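Local coordinates for putative cell adhesion protein (Bacteroides uniformis, PDB 4K4K), which is probably a component of the tip of the fimbrium, the filamentous surface appendage that mediates cell adhesion and biofilm formation, at residues G52-Y56 and Y89-E94; K149-L155 and T254-A258; V207-T213 and S240-A245. All blocks are in the same frame, centred on the assembly; numbering follows the deposited sequence. Where two conformers were deposited one is given.

Contact 1 (G52-Y56 and Y89-E94)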
ATOM      1  N   GLY A  52     -14.859  17.554  -2.626  1.00 20.81           N
ATOM      2  CA  GLY A  52     -13.652  16.853  -2.181  1.00 19.03           C
ATOM      3  C   GLY A  52     -13.337  15.715  -3.127  1.00 18.84           C
ATOM      4  O   GLY A  52     -14.059  15.499  -4.112  1.00 17.71           O
ATOM      5  N   ASN A  53     -12.276  14.938  -2.817  1.00 14.31           N
ATOM      6  CA  ASN A  53     -11.969  13.721  -3.571  1.00 13.52           C
ATOM      7  C   ASN A  53     -11.915  13.968  -5.092  1.00 15.06           C
ATOM      8  O   ASN A  53     -12.552  13.251  -5.890  1.00 15.09           O
ATOM      9  CB  ASN A  53     -13.030  12.628  -3.247  1.00 14.40           C
ATOM     10  CG  ASN A  53     -12.642  11.272  -3.775  1.00 18.57           C
ATOM     11  OD1 ASN A  53     -11.456  10.940  -3.891  1.00 16.16           O
ATOM     12  ND2 ASN A  53     -13.638  10.455  -4.132  1.00 17.57           N
ATOM     13  N   ARG A  54     -11.153  15.007  -5.480  1.00 13.59           N
ATOM     14  CA  ARG A  54     -10.982  15.390  -6.880  0.60 14.65           C
ATOM     15  C   ARG A  54     -10.059  14.384  -7.572  1.00 16.95           C
ATOM     16  O   ARG A  54      -8.961  14.134  -7.085  1.00 15.78           O
ATOM     17  CB  ARG A  54     -10.412  16.816  -6.962  0.60 15.39           C
ATOM     18  CG  ARG A  54     -11.265  17.874  -6.264  0.60 18.91           C
ATOM     19  CD  ARG A  54     -12.386  18.393  -7.145  0.60 26.93           C
ATOM     20  NE  ARG A  54     -13.124  19.486  -6.514  0.60 37.25           N
ATOM     21  CZ  ARG A  54     -13.101  20.752  -6.919  0.60 46.37           C
ATOM     22  NH1 ARG A  54     -12.371  21.108  -7.969  0.60 26.46           N
ATOM     23  NH2 ARG A  54     -13.820  21.666  -6.288  0.60 40.14           N
ATOM     24  N   LYS A  55     -10.491  13.808  -8.699  1.00 15.30           N
ATOM     25  CA  LYS A  55      -9.692  12.804  -9.397  1.00 15.07           C
ATOM     26  C   LYS A  55      -8.554  13.418 -10.195  1.00 17.88           C
ATOM     27  O   LYS A  55      -8.791  14.243 -11.066  1.00 17.32           O
ATOM     28  CB  LYS A  55     -10.589  11.969 -10.329  1.00 15.43           C
ATOM     29  CG  LYS A  55      -9.855  10.802 -10.986  1.00 20.08           C
ATOM     30  CD  LYS A  55     -10.733  10.100 -12.031  1.00 23.03           C
ATOM     31  CE  LYS A  55     -10.113   8.821 -12.508  1.00 30.20           C
ATOM     32  NZ  LYS A  55     -11.027   8.117 -13.449  1.00 33.22           N
ATOM     33  N   TYR A  56      -7.328  12.982  -9.896  1.00 15.74           N
ATOM     34  CA  TYR A  56      -6.106  13.387 -10.603  1.00 15.44           C
ATOM     35  C   TYR A  56      -5.393  12.132 -11.060  1.00 18.70           C
ATOM     36  O   TYR A  56      -5.317  11.162 -10.296  1.00 18.87           O
ATOM     37  CB  TYR A  56      -5.205  14.221  -9.686  1.00 15.18           C
ATOM     38  CG  TYR A  56      -5.554  15.692  -9.663  1.00 15.71           C
ATOM     39  CD1 TYR A  56      -6.751  16.140  -9.102  1.00 16.17           C
ATOM     40  CD2 TYR A  56      -4.657  16.646 -10.134  1.00 17.65           C
ATOM     41  CE1 TYR A  56      -7.085  17.495  -9.102  1.00 15.72           C
ATOM     42  CE2 TYR A  56      -4.964  18.004 -10.110  1.00 19.12           C
ATOM     43  CZ  TYR A  56      -6.166  18.426  -9.566  1.00 18.82           C
ATOM     44  OH  TYR A  56      -6.474  19.766  -9.607  1.00 18.82           O
ATOM     45  N   TYR A  89      -4.859  10.779  -1.422  1.00 12.51           N
ATOM     46  CA  TYR A  89      -4.743   9.357  -1.137  1.00 12.43           C
ATOM     47  C   TYR A  89      -4.707   8.591  -2.452  1.00 17.69           C
ATOM     48  O   TYR A  89      -5.111   9.095  -3.502  1.00 16.68           O
ATOM     49  CB  TYR A  89      -5.903   8.838  -0.220  1.00 12.38           C
ATOM     50  CG  TYR A  89      -7.210   8.745  -0.980  1.00 11.38           C
ATOM     51  CD1 TYR A  89      -7.966   9.887  -1.247  1.00 13.51           C
ATOM     52  CD2 TYR A  89      -7.640   7.531  -1.534  1.00 11.97           C
ATOM     53  CE1 TYR A  89      -9.129   9.818  -2.018  1.00 14.67           C
ATOM     54  CE2 TYR A  89      -8.791   7.459  -2.322  1.00 13.18           C
ATOM     55  CZ  TYR A  89      -9.512   8.609  -2.592  1.00 17.62           C
ATOM     56  OH  TYR A  89     -10.648   8.527  -3.366  1.00 15.25           O
ATOM     57  N   TYR A  90      -4.226   7.360  -2.374  1.00 13.31           N
ATOM     58  CA  TYR A  90      -4.151   6.429  -3.497  1.00 13.51           C
ATOM     59  C   TYR A  90      -4.610   5.064  -2.975  1.00 15.11           C
ATOM     60  O   TYR A  90      -4.231   4.719  -1.862  1.00 15.85           O
ATOM     61  CB  TYR A  90      -2.677   6.363  -4.012  1.00 15.24           C
ATOM     62  CG  TYR A  90      -2.435   5.224  -4.977  1.00 17.97           C
ATOM     63  CD1 TYR A  90      -2.680   5.376  -6.342  1.00 19.67           C
ATOM     64  CD2 TYR A  90      -2.086   3.949  -4.514  1.00 20.39           C
ATOM     65  CE1 TYR A  90      -2.566   4.294  -7.229  1.00 20.51           C
ATOM     66  CE2 TYR A  90      -1.911   2.876  -5.399  1.00 21.41           C
ATOM     67  CZ  TYR A  90      -2.152   3.058  -6.755  1.00 29.11           C
ATOM     68  OH  TYR A  90      -2.029   2.010  -7.634  1.00 30.04           O
ATOM     69  N   PRO A  91      -5.317   4.233  -3.756  1.00 15.19           N
ATOM     70  CA  PRO A  91      -5.848   4.506  -5.104  1.00 15.94           C
ATOM     71  C   PRO A  91      -7.193   5.189  -5.041  1.00 18.77           C
ATOM     72  O   PRO A  91      -8.042   4.871  -4.188  1.00 17.01           O
ATOM     73  CB  PRO A  91      -5.937   3.103  -5.724  1.00 17.92           C
ATOM     74  CG  PRO A  91      -6.301   2.227  -4.532  1.00 21.48           C
ATOM     75  CD  PRO A  91      -5.634   2.858  -3.313  1.00 16.92           C
ATOM     76  N   TYR A  92      -7.387   6.155  -5.932  1.00 17.19           N
ATOM     77  CA  TYR A  92      -8.643   6.894  -6.022  1.00 16.35           C
ATOM     78  C   TYR A  92      -9.851   5.958  -6.091  1.00 19.30           C
ATOM     79  O   TYR A  92      -9.807   4.929  -6.781  1.00 19.21           O
ATOM     80  CB  TYR A  92      -8.615   7.756  -7.298  1.00 16.68           C
ATOM     81  CG  TYR A  92      -9.936   8.405  -7.629  1.00 16.46           C
ATOM     82  CD1 TYR A  92     -10.342   9.575  -6.989  1.00 16.63           C
ATOM     83  CD2 TYR A  92     -10.803   7.833  -8.566  1.00 18.51           C
ATOM     84  CE1 TYR A  92     -11.553  10.191  -7.307  1.00 17.78           C
ATOM     85  CE2 TYR A  92     -12.024   8.426  -8.872  1.00 20.07           C
ATOM     86  CZ  TYR A  92     -12.389   9.611  -8.253  1.00 22.46           C
ATOM     87  OH  TYR A  92     -13.586  10.203  -8.576  1.00 22.69           O
ATOM     88  N   ARG A  93     -10.918   6.321  -5.356  1.00 16.58           N
ATOM     89  CA  ARG A  93     -12.248   5.687  -5.378  1.00 18.55           C
ATOM     90  C   ARG A  93     -13.261   6.751  -5.699  1.00 22.28           C
ATOM     91  O   ARG A  93     -13.250   7.791  -5.049  1.00 21.12           O
ATOM     92  CB  ARG A  93     -12.621   5.038  -4.049  1.00 19.27           C
ATOM     93  CG  ARG A  93     -11.767   3.866  -3.702  1.00 33.08           C
ATOM     94  CD  ARG A  93     -12.597   2.887  -2.935  1.00 40.34           C
ATOM     95  NE  ARG A  93     -11.818   1.704  -2.645  1.00 44.63           N
ATOM     96  CZ  ARG A  93     -11.846   1.079  -1.487  1.00 46.18           C
ATOM     97  NH1 ARG A  93     -12.621   1.526  -0.501  1.00 26.40           N
ATOM     98  NH2 ARG A  93     -11.098   0.005  -1.297  1.00 32.65           N
ATOM     99  N   GLU A  94     -14.148   6.488  -6.683  1.00 21.28           N
ATOM    100  CA  GLU A  94     -15.172   7.444  -7.103  0.50 22.02           C
ATOM    101  C   GLU A  94     -16.093   7.805  -5.942  1.00 25.28           C
ATOM    102  O   GLU A  94     -16.419   8.982  -5.767  1.00 27.58           O
ATOM    103  CB  GLU A  94     -15.977   6.868  -8.289  0.50 24.66           C
ATOM    104  CG  GLU A  94     -16.984   7.832  -8.910  0.50 36.79           C
ATOM    105  CD  GLU A  94     -16.477   9.167  -9.429  0.50 55.16           C
ATOM    106  OE1 GLU A  94     -15.459   9.188 -10.160  0.50 43.67           O
ATOM    107  OE2 GLU A  94     -17.124  10.195  -9.125  0.50 51.01           O
TER
HETATM  108  O   HOH W   1     -14.363  12.644  -7.853  1.00 32.52           O
HETATM  109  O   HOH W   2     -16.428  11.554  -4.384  1.00 44.33           O

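Contact 2 (K149-L155 and T254-A258)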
ATOM      1  N   LYS A 149      14.213 -20.538  -1.348  1.00 26.66           N
ATOM      2  CA  LYS A 149      15.320 -21.272  -1.954  1.00 28.25           C
ATOM      3  C   LYS A 149      15.455 -22.639  -1.297  1.00 31.07           C
ATOM      4  O   LYS A 149      15.063 -22.826  -0.150  1.00 29.71           O
ATOM      5  CB  LYS A 149      16.651 -20.495  -1.906  1.00 33.88           C
ATOM      6  CG  LYS A 149      17.132 -20.077  -0.524  1.00 49.22           C
ATOM      7  CD  LYS A 149      18.373 -19.202  -0.646  1.00 61.68           C
ATOM      8  CE  LYS A 149      19.010 -18.925   0.690  1.00 76.22           C
ATOM      9  NZ  LYS A 149      20.111 -17.928   0.585  1.00 86.76           N
ATOM     10  N   ALA A 150      15.998 -23.589  -2.025  1.00 29.55           N
ATOM     11  CA  ALA A 150      16.236 -24.911  -1.456  1.00 28.75           C
ATOM     12  C   ALA A 150      17.532 -24.906  -0.659  1.00 32.62           C
ATOM     13  O   ALA A 150      18.376 -24.042  -0.886  1.00 33.69           O
ATOM     14  CB  ALA A 150      16.318 -25.944  -2.565  1.00 31.05           C
ATOM     15  N   ASP A 151      17.738 -25.894   0.221  1.00 28.37           N
ATOM     16  CA  ASP A 151      19.007 -26.009   0.923  1.00 29.66           C
ATOM     17  C   ASP A 151      20.162 -26.366  -0.050  1.00 35.80           C
ATOM     18  O   ASP A 151      21.327 -26.217   0.316  1.00 38.48           O
ATOM     19  CB  ASP A 151      18.935 -27.046   2.066  1.00 31.55           C
ATOM     20  CG  ASP A 151      18.435 -28.444   1.714  1.00 36.30           C
ATOM     21  OD1 ASP A 151      18.313 -28.752   0.509  1.00 35.86           O
ATOM     22  OD2 ASP A 151      18.319 -29.273   2.634  1.00 41.59           O
ATOM     23  N   GLY A 152      19.830 -26.890  -1.243  1.00 33.37           N
ATOM     24  CA  GLY A 152      20.829 -27.353  -2.213  1.00 34.54           C
ATOM     25  C   GLY A 152      21.421 -28.713  -1.880  1.00 42.06           C
ATOM     26  O   GLY A 152      22.373 -29.170  -2.531  1.00 43.46           O
ATOM     27  N   THR A 153      20.863 -29.393  -0.873  1.00 37.06           N
ATOM     28  CA  THR A 153      21.356 -30.697  -0.432  1.00 37.98           C
ATOM     29  C   THR A 153      20.218 -31.714  -0.508  1.00 39.60           C
ATOM     30  O   THR A 153      20.173 -32.518  -1.450  1.00 37.67           O
ATOM     31  CB  THR A 153      21.992 -30.588   0.968  1.00 42.67           C
ATOM     32  OG1 THR A 153      21.062 -29.966   1.851  1.00 39.81           O
ATOM     33  CG2 THR A 153      23.291 -29.794   0.963  1.00 46.51           C
ATOM     34  N   SER A 154      19.284 -31.664   0.456  1.00 35.68           N
ATOM     35  CA  SER A 154      18.143 -32.575   0.483  1.00 35.85           C
ATOM     36  C   SER A 154      17.186 -32.240  -0.670  1.00 37.02           C
ATOM     37  O   SER A 154      16.513 -33.122  -1.202  1.00 37.19           O
ATOM     38  CB  SER A 154      17.423 -32.491   1.829  1.00 37.58           C
ATOM     39  OG  SER A 154      16.776 -31.247   2.052  1.00 38.00           O
ATOM     40  N   LEU A 155      17.163 -30.959  -1.065  1.00 33.66           N
ATOM     41  CA  LEU A 155      16.310 -30.429  -2.115  1.00 33.04           C
ATOM     42  C   LEU A 155      17.076 -29.462  -3.007  1.00 38.09           C
ATOM     43  O   LEU A 155      18.077 -28.875  -2.589  1.00 35.90           O
ATOM     44  CB  LEU A 155      15.094 -29.679  -1.494  1.00 32.08           C
ATOM     45  CG  LEU A 155      14.130 -30.474  -0.586  1.00 35.78           C
ATOM     46  CD1 LEU A 155      13.165 -29.542   0.117  1.00 33.93           C
ATOM     47  CD2 LEU A 155      13.340 -31.509  -1.380  1.00 36.71           C
ATOM     48  N   THR A 254      14.618 -20.873   3.490  1.00 26.32           N
ATOM     49  CA  THR A 254      15.411 -21.988   2.998  1.00 26.07           C
ATOM     50  C   THR A 254      14.656 -23.270   3.345  1.00 31.22           C
ATOM     51  O   THR A 254      14.473 -23.588   4.524  1.00 31.57           O
ATOM     52  CB  THR A 254      16.855 -21.980   3.537  1.00 32.38           C
ATOM     53  OG1 THR A 254      17.459 -20.728   3.223  1.00 33.52           O
ATOM     54  CG2 THR A 254      17.691 -23.110   2.927  1.00 30.94           C
ATOM     55  N   ILE A 255      14.277 -24.033   2.326  1.00 27.80           N
ATOM     56  CA  ILE A 255      13.521 -25.252   2.551  1.00 27.34           C
ATOM     57  C   ILE A 255      14.408 -26.492   2.412  1.00 32.55           C
ATOM     58  O   ILE A 255      15.149 -26.651   1.432  1.00 31.11           O
ATOM     59  CB  ILE A 255      12.285 -25.323   1.616  1.00 28.90           C
ATOM     60  CG1 ILE A 255      11.405 -24.040   1.752  1.00 27.71           C
ATOM     61  CG2 ILE A 255      11.469 -26.623   1.857  1.00 31.18           C
ATOM     62  CD1 ILE A 255      10.133 -24.017   0.826  1.00 31.05           C
ATOM     63  N   SER A 256      14.294 -27.386   3.407  1.00 31.69           N
ATOM     64  CA  SER A 256      14.972 -28.667   3.456  1.00 33.60           C
ATOM     65  C   SER A 256      13.921 -29.756   3.743  1.00 38.07           C
ATOM     66  O   SER A 256      12.805 -29.417   4.132  1.00 37.13           O
ATOM     67  CB  SER A 256      16.071 -28.630   4.518  1.00 39.49           C
ATOM     68  OG  SER A 256      15.582 -28.920   5.813  1.00 53.62           O
ATOM     69  N   LYS A 257      14.249 -31.032   3.551  1.00 39.14           N
ATOM     70  CA  LYS A 257      13.315 -32.113   3.872  1.00 39.34           C
ATOM     71  C   LYS A 257      13.037 -32.125   5.392  1.00 45.36           C
ATOM     72  O   LYS A 257      11.931 -32.442   5.810  1.00 45.87           O
ATOM     73  CB  LYS A 257      13.862 -33.465   3.414  1.00 41.62           C
ATOM     74  CG  LYS A 257      13.669 -33.719   1.925  1.00 41.10           C
ATOM     75  CD  LYS A 257      14.190 -35.111   1.547  1.00 46.46           C
ATOM     76  CE  LYS A 257      13.860 -35.489   0.120  1.00 52.49           C
ATOM     77  NZ  LYS A 257      14.252 -36.904  -0.173  1.00 51.55           N
ATOM     78  N   ALA A 258      14.025 -31.713   6.201  1.00 41.52           N
ATOM     79  CA  ALA A 258      13.918 -31.660   7.649  1.00 41.72           C
ATOM     80  C   ALA A 258      13.065 -30.470   8.138  1.00 46.30           C
ATOM     81  O   ALA A 258      12.641 -30.470   9.292  1.00 48.13           O
ATOM     82  CB  ALA A 258      15.305 -31.584   8.258  1.00 43.37           C
TER

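Contact 3 (V207-T213 and S240-A245)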
ATOM      1  N   VAL A 207      -0.675  -6.888   3.740  1.00 17.31           N
ATOM      2  CA  VAL A 207      -1.483  -7.297   4.892  1.00 16.60           C
ATOM      3  C   VAL A 207      -1.726  -6.094   5.802  1.00 20.96           C
ATOM      4  O   VAL A 207      -1.078  -5.053   5.656  1.00 18.74           O
ATOM      5  CB  VAL A 207      -0.823  -8.479   5.664  1.00 20.83           C
ATOM      6  CG1 VAL A 207      -0.687  -9.722   4.762  1.00 20.78           C
ATOM      7  CG2 VAL A 207       0.521  -8.066   6.281  1.00 20.77           C
ATOM      8  N   LEU A 208      -2.614  -6.271   6.779  1.00 18.45           N
ATOM      9  CA  LEU A 208      -2.909  -5.194   7.702  1.00 20.01           C
ATOM     10  C   LEU A 208      -1.853  -5.082   8.791  1.00 22.87           C
ATOM     11  O   LEU A 208      -1.327  -6.107   9.254  1.00 22.69           O
ATOM     12  CB  LEU A 208      -4.279  -5.436   8.364  1.00 20.30           C
ATOM     13  CG  LEU A 208      -5.502  -5.500   7.454  1.00 21.88           C
ATOM     14  CD1 LEU A 208      -6.766  -5.557   8.291  1.00 22.98           C
ATOM     15  CD2 LEU A 208      -5.560  -4.290   6.496  1.00 21.06           C
ATOM     16  N   PRO A 209      -1.631  -3.854   9.309  1.00 22.13           N
ATOM     17  CA  PRO A 209      -0.751  -3.719  10.487  1.00 21.43           C
ATOM     18  C   PRO A 209      -1.313  -4.526  11.657  1.00 26.40           C
ATOM     19  O   PRO A 209      -2.529  -4.701  11.756  1.00 25.65           O
ATOM     20  CB  PRO A 209      -0.778  -2.208  10.789  1.00 22.86           C
ATOM     21  CG  PRO A 209      -1.260  -1.557   9.501  1.00 25.88           C
ATOM     22  CD  PRO A 209      -2.198  -2.548   8.898  1.00 21.26           C
ATOM     23  N   ALA A 210      -0.440  -5.054  12.504  1.00 26.07           N
ATOM     24  CA  ALA A 210      -0.816  -5.866  13.660  1.00 28.10           C
ATOM     25  C   ALA A 210       0.160  -5.628  14.789  1.00 34.69           C
ATOM     26  O   ALA A 210       1.381  -5.752  14.600  1.00 33.89           O
ATOM     27  CB  ALA A 210      -0.838  -7.355  13.298  1.00 28.69           C
ATOM     28  N   ALA A 211      -0.383  -5.299  15.974  1.00 34.58           N
ATOM     29  CA  ALA A 211       0.404  -5.041  17.181  1.00 36.04           C
ATOM     30  C   ALA A 211       1.192  -6.305  17.573  1.00 40.49           C
ATOM     31  O   ALA A 211       2.303  -6.201  18.082  1.00 41.05           O
ATOM     32  CB  ALA A 211      -0.512  -4.601  18.321  1.00 37.44           C
ATOM     33  N   SER A 212       0.651  -7.490  17.242  1.00 37.35           N
ATOM     34  CA  SER A 212       1.321  -8.761  17.494  1.00 37.58           C
ATOM     35  C   SER A 212       1.129  -9.738  16.343  1.00 40.37           C
ATOM     36  O   SER A 212      -0.007  -9.933  15.888  1.00 40.40           O
ATOM     37  CB  SER A 212       0.806  -9.397  18.782  1.00 41.00           C
ATOM     38  OG  SER A 212       1.441 -10.648  19.000  1.00 46.22           O
ATOM     39  N   THR A 213       2.223 -10.391  15.915  1.00 36.68           N
ATOM     40  CA  THR A 213       2.187 -11.432  14.876  1.00 36.07           C
ATOM     41  C   THR A 213       1.992 -12.837  15.504  1.00 41.45           C
ATOM     42  O   THR A 213       2.128 -13.845  14.805  1.00 39.76           O
ATOM     43  CB  THR A 213       3.446 -11.393  13.995  1.00 36.63           C
ATOM     44  OG1 THR A 213       4.615 -11.565  14.805  1.00 35.78           O
ATOM     45  CG2 THR A 213       3.544 -10.128  13.155  1.00 32.74           C
ATOM     46  N   SER A 240      10.037  -9.384  13.020  1.00 39.85           N
ATOM     47  CA  SER A 240       8.579  -9.272  12.891  1.00 37.30           C
ATOM     48  C   SER A 240       7.766  -9.797  14.090  1.00 39.19           C
ATOM     49  O   SER A 240       6.914 -10.665  13.927  1.00 37.50           O
ATOM     50  CB  SER A 240       8.101  -9.939  11.599  1.00 37.29           C
ATOM     51  OG  SER A 240       8.271 -11.347  11.592  1.00 34.20           O
ATOM     52  N   LYS A 241       7.954  -9.200  15.279  1.00 37.09           N
ATOM     53  CA  LYS A 241       7.120  -9.522  16.455  1.00 37.43           C
ATOM     54  C   LYS A 241       5.742  -8.815  16.302  1.00 38.75           C
ATOM     55  O   LYS A 241       4.746  -9.163  16.945  1.00 39.58           O
ATOM     56  CB  LYS A 241       7.820  -9.082  17.764  1.00 41.78           C
ATOM     57  CG  LYS A 241       9.178  -9.751  18.022  1.00 49.98           C
ATOM     58  CD  LYS A 241       9.039 -11.215  18.409  1.00 59.59           C
ATOM     59  CE  LYS A 241      10.370 -11.930  18.443  1.00 60.75           C
ATOM     60  NZ  LYS A 241      10.198 -13.368  18.776  1.00 58.60           N
ATOM     61  N   ALA A 242       5.714  -7.839  15.413  1.00 32.33           N
ATOM     62  CA  ALA A 242       4.569  -7.008  15.039  1.00 30.71           C
ATOM     63  C   ALA A 242       4.692  -6.653  13.583  1.00 31.92           C
ATOM     64  O   ALA A 242       5.795  -6.708  13.032  1.00 32.11           O
ATOM     65  CB  ALA A 242       4.556  -5.729  15.885  1.00 32.01           C
ATOM     66  N   PHE A 243       3.581  -6.268  12.951  1.00 26.76           N
ATOM     67  CA  PHE A 243       3.601  -5.764  11.574  1.00 23.77           C
ATOM     68  C   PHE A 243       3.329  -4.264  11.650  1.00 26.73           C
ATOM     69  O   PHE A 243       2.212  -3.864  11.996  1.00 25.45           O
ATOM     70  CB  PHE A 243       2.560  -6.473  10.684  1.00 23.30           C
ATOM     71  CG  PHE A 243       2.901  -7.867  10.196  1.00 23.51           C
ATOM     72  CD1 PHE A 243       4.225  -8.243   9.975  1.00 26.58           C
ATOM     73  CD2 PHE A 243       1.895  -8.763   9.852  1.00 25.73           C
ATOM     74  CE1 PHE A 243       4.535  -9.519   9.480  1.00 26.48           C
ATOM     75  CE2 PHE A 243       2.202 -10.031   9.334  1.00 27.97           C
ATOM     76  CZ  PHE A 243       3.518 -10.394   9.141  1.00 26.72           C
ATOM     77  N   VAL A 244       4.350  -3.432  11.363  1.00 24.33           N
ATOM     78  CA  VAL A 244       4.246  -1.971  11.450  1.00 24.26           C
ATOM     79  C   VAL A 244       3.831  -1.360  10.112  1.00 24.65           C
ATOM     80  O   VAL A 244       4.465  -1.617   9.093  1.00 23.93           O
ATOM     81  CB  VAL A 244       5.590  -1.372  11.969  1.00 28.36           C
ATOM     82  CG1 VAL A 244       5.574   0.162  11.955  1.00 28.38           C
ATOM     83  CG2 VAL A 244       5.920  -1.912  13.364  1.00 28.39           C
ATOM     84  N   ALA A 245       2.787  -0.498  10.122  1.00 22.94           N
ATOM     85  CA  ALA A 245       2.304   0.187   8.920  1.00 21.66           C
ATOM     86  C   ALA A 245       3.450   0.884   8.185  1.00 25.88           C
ATOM     87  O   ALA A 245       4.333   1.458   8.836  1.00 26.77           O
ATOM     88  CB  ALA A 245       1.240   1.221   9.298  1.00 20.89           C
TER

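Contact 1 (G52-Y56 and Y89-E94)
A G1 beta bulge in the N-terminal half of this fimbrillin-like fold sets up the contact: Asn53 and Arg54 both face Ile40 of strand 37-44, and Asn53, with phi and psi both near +50°, turns its side chain toward the loop that leaves strand 84-90. The carboxamide is used at both ends. Asn53 OD1 accepts from the hydroxyl OH of Tyr89 at 2.6 Å, and Asn53 ND2 donates to the carbonyl O of Arg93 at 2.8 Å, almost in line. Tyr89 OH also accepts, from the backbone N of Arg93 at 3.0 Å, so hydroxyl and amide together hold the loop beyond the cis peptide bond before Pro91. The second hydrogen of Asn53 ND2 goes to water 2, 3.0 Å away, which donates a hydrogen bond to Glu94 O at 2.9 Å. Water 1 serves the backbone carbonyl of Asn53, donating to Asn53 O and to Tyr92 OH, both at 2.7 Å; Tyr92 OH in turn donates to Glu94 OE1 at 2.7 Å. The guanidinium of Arg93 is engaged outside the two segments, donating to the carbonyl of Thr103 and lying against Tyr102 in a cation-pi contact. Apolar cover comes from Lys55, whose extended chain crosses the Tyr92 ring: CG of Lys55 sits 3.8 Å from the Tyr92 ring centroid, only 8° off its normal, a CH-pi contact.

Contact 2 (K149-L155 and T254-A258)
Thr254 opens the pairing beside Lys149 at the end of a parallel strand pair in this fimbrillin-like sheet, closed by an Asx turn. Thr254 CA lies 3.3 Å from Lys149 O in a CA-H...O contact, and on the same face of the sheet Thr254 OG1 comes within 3.5 Å of Lys149 CE, aliphatic carbon against hydroxyl. Ile255 carries the regular hydrogen bonding: its N donates to Lys149 O at 2.9 Å, and its O accepts from Asp151 N at 3.0 Å, the latter more bent. This is the usual parallel pattern, in which one residue bonds to those before and after its opposite number, here Ala150. Opposite Ser256 the bridges have ended, but Asp151 still lies alongside, CA to CA 5.5 Å, before its chain folds into a loop; Ser256 OG bonds Gly259 O. Asp151 OD1 accepts from Thr153 N, the Asx turn, and also from Leu155 N, while Asp151 OD2 accepts a hydrogen bond from Ser154 OG at 2.6 Å and lies 3.0 Å from Ser256 CB. The loop so folded brings Ser154 back over the strand end, where Lys257 N donates to Ser154 OG at 2.9 Å. Leu155 lies against Ile255, its CD1 3.8 Å from Ile255 CG2. In the fold, strand 247-256 lies between strand 132-150, its parallel partner, and the antiparallel strand 259-268, while Leu160 and Leu225 from loops pack on Leu155.

Contact 3 (V207-T213 and S240-A245)
Phe243 and Thr213, the two residues most covered here, meet directly: CG2 of Thr213 stands 3.6 Å from the centroid of the Phe243 ring, 7° off the normal, a CH-pi contact over the face. The backbone of each fixes the pairing, an isolated antiparallel bridge between two loops of the all-beta fold. Phe243 forms a hydrogen-bonded pair with Ala210, N to Ala210 O at 2.8 Å and Ala210 N back to Phe243 O at 3.0 Å. Thr213 bonds twice, its N to Lys241 O at 3.0 Å and its OG1 to Ser240 O at 2.6 Å. Pro209, next in buried area, extends the apolar contact with CG 3.7 Å from Ala245 CB, and Val207 CG2 reaches Phe243 CD2 at 3.9 Å. The contact joins the loop leaving strand 202-207 to the loop that leads into strand 247-256, and the Phe243 side chain packs against Ile167 of strand 164-177, Leu144 of strand 132-150 and Tyr251 of strand 247-256.

Overall arrangement
The three contacts are spread along an elongated, all-beta chain and none touches another. Contacts 1 and 2 lie farthest apart, their centres about 46 Å from each other on opposite sides of the chain's centre, although both reach the same extended sheet. Contact 3 falls between, with its centre about 27 Å from that of contact 1 and about 28 Å from that of contact 2; nearest atoms are about 10 and 14 Å away. In sequence, contact 1 closes before the others begin, whereas contact 3 is nested inside the loop closed by contact 2. Strands 132-150 and 247-256, paired in contact 2, also run past contact 3, so these two share strands despite the gap.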